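Local coordinates for ESAT-6-like protein SAG1039 (Streptococcus agalactiae serogroup V, PDB 3GWK), which forms a homodimeric four-helix bundle of the WXG100 (ESAT-6-like) family, whose members are typically exported by type VII secretion systems, at the interface of chains A and B. Numbering follows the deposited sequence. Chains: chain A/B, Putative uncharacterized protein SAG1039.

The interface of chains A and B. Residues chain A 38, 53, 56-57, 60; chain B 70, 73-74, 77.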
# COMPACT_ATOMS: atom_id res chain seq x y z
N GLN A 38 11.85 -6.70 7.10
CA GLN A 38 11.43 -7.32 8.35
C GLN A 38 12.29 -8.56 8.66
O GLN A 38 12.67 -8.79 9.81
CB GLN A 38 9.94 -7.74 8.30
CG GLN A 38 8.95 -6.56 8.43
CD GLN A 38 8.91 -6.01 9.84
OE1 GLN A 38 8.20 -6.54 10.76
NE2 GLN A 38 9.55 -4.92 10.01
N PHE A 53 6.17 -5.09 16.84
CA PHE A 53 6.12 -4.69 15.42
C PHE A 53 6.08 -5.92 14.48
O PHE A 53 5.39 -5.85 13.44
CB PHE A 53 7.38 -3.88 15.09
CG PHE A 53 7.40 -2.45 15.66
CD1 PHE A 53 6.25 -1.77 15.98
CD2 PHE A 53 8.61 -1.83 15.87
CE1 PHE A 53 6.29 -0.44 16.45
CE2 PHE A 53 8.65 -0.51 16.34
CZ PHE A 53 7.51 0.15 16.64
N GLN A 56 2.51 -7.17 14.59
CA GLN A 56 1.59 -6.21 13.94
C GLN A 56 1.80 -6.27 12.42
O GLN A 56 0.82 -6.30 11.67
CB GLN A 56 1.75 -4.77 14.43
CG GLN A 56 1.47 -4.68 15.91
CD GLN A 56 1.90 -3.33 16.44
OE1 GLN A 56 2.69 -3.21 17.39
NE2 GLN A 56 1.32 -2.30 15.88
N PHE A 57 3.04 -6.30 11.95
CA PHE A 57 3.32 -6.33 10.54
C PHE A 57 2.67 -7.61 9.97
O PHE A 57 2.02 -7.61 8.93
CB PHE A 57 4.81 -6.29 10.32
CG PHE A 57 5.21 -6.16 8.87
CD1 PHE A 57 5.15 -7.25 8.01
CD2 PHE A 57 5.58 -4.93 8.35
CE1 PHE A 57 5.53 -7.07 6.69
CE2 PHE A 57 5.91 -4.76 7.02
CZ PHE A 57 5.91 -5.83 6.19
N LEU A 60 -1.09 -7.38 9.68
CA LEU A 60 -1.61 -6.43 8.68
C LEU A 60 -1.27 -6.84 7.27
O LEU A 60 -2.02 -6.48 6.33
CB LEU A 60 -1.01 -5.05 8.97
CG LEU A 60 -1.72 -4.36 10.15
CD1 LEU A 60 -0.90 -3.15 10.56
CD2 LEU A 60 -3.13 -3.97 9.76
N LEU B 70 2.21 2.03 11.21
CA LEU B 70 3.17 1.04 11.71
C LEU B 70 4.53 1.26 11.07
O LEU B 70 5.56 1.22 11.72
CB LEU B 70 2.65 -0.40 11.48
CG LEU B 70 3.68 -1.50 11.71
CD1 LEU B 70 3.96 -1.59 13.22
CD2 LEU B 70 3.13 -2.79 11.20
N ASP B 73 6.15 4.13 12.58
CA ASP B 73 6.60 3.79 13.91
C ASP B 73 7.91 2.99 13.92
O ASP B 73 8.81 3.17 14.76
CB ASP B 73 5.54 3.03 14.68
CG ASP B 73 4.28 3.88 14.98
OD1 ASP B 73 4.33 5.10 14.79
OD2 ASP B 73 3.29 3.33 15.44
N ILE B 74 8.04 2.02 12.98
CA ILE B 74 9.23 1.22 12.85
C ILE B 74 10.39 2.14 12.46
O ILE B 74 11.46 2.03 13.05
CB ILE B 74 9.04 0.08 11.82
CG1 ILE B 74 8.02 -0.93 12.36
CG2 ILE B 74 10.36 -0.57 11.47
CD1 ILE B 74 7.52 -1.91 11.28
N GLN B 77 11.57 4.01 15.60
CA GLN B 77 12.29 3.23 16.61
C GLN B 77 13.62 2.76 16.07
O GLN B 77 14.62 2.69 16.82
CB GLN B 77 11.47 2.04 17.03
CG GLN B 77 10.20 2.45 17.78
CD GLN B 77 10.42 3.37 18.96
OE1 GLN B 77 9.83 4.48 19.00
NE2 GLN B 77 11.26 3.01 19.86
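Helix packs on helix here in an apolar patch of the homodimer interface, where A:Phe53 and its neighbours on helix 51-95 of chain A meet residues 70 to 77 on helix 51-97 of chain B, helping to join two helical hairpins into a four-helix bundle. A:Phe53 reaches out from near the start of its helix and lays its ring over the partner. B:Ile74 comes up under one face, its CG1 methylene 3.8 Å from the ring centroid in a CH-pi contact and shifted toward the rim. Chi1 of -67° turns that CG1 branch away from its own carbonyl carbon, and the CD1 methyl of B:Ile74 runs on to the amide nitrogen NE2 of A:Gln38, 3.8 Å away. Beside B:Ile74, on the same side of the ring, the CD1 methyl of B:Leu70 lies below the rim, 3.6 Å from A:Phe53 CD1. The far end of the ring meets the aliphatic stem of B:Gln77: CB lies at the edge in the ring plane, and CG is 3.6 Å from A:Phe53 CE2. B:Asp73 contributes its CB, 4.0 Å from A:Phe53 CE1. B:Leu70 wedges in with CG anti to its backbone N (chi1 169°) and its two methyls divided between neighbours. B:Leu70 CD2 presses on the backbone of A:Phe57, 3.6 Å from its CA, while CD1 also touches A:Gln56 NE2 at 3.8 Å. Within chain A, A:Gln38 CG covers the centre of one face of the A:Phe57 ring, tying helix 10-44 to the helix that receives B:Leu70. Hydrophobic contact dominates this patch, and two-fold symmetry repeats it with the chains exchanged, so that both copies help hold the dimer together.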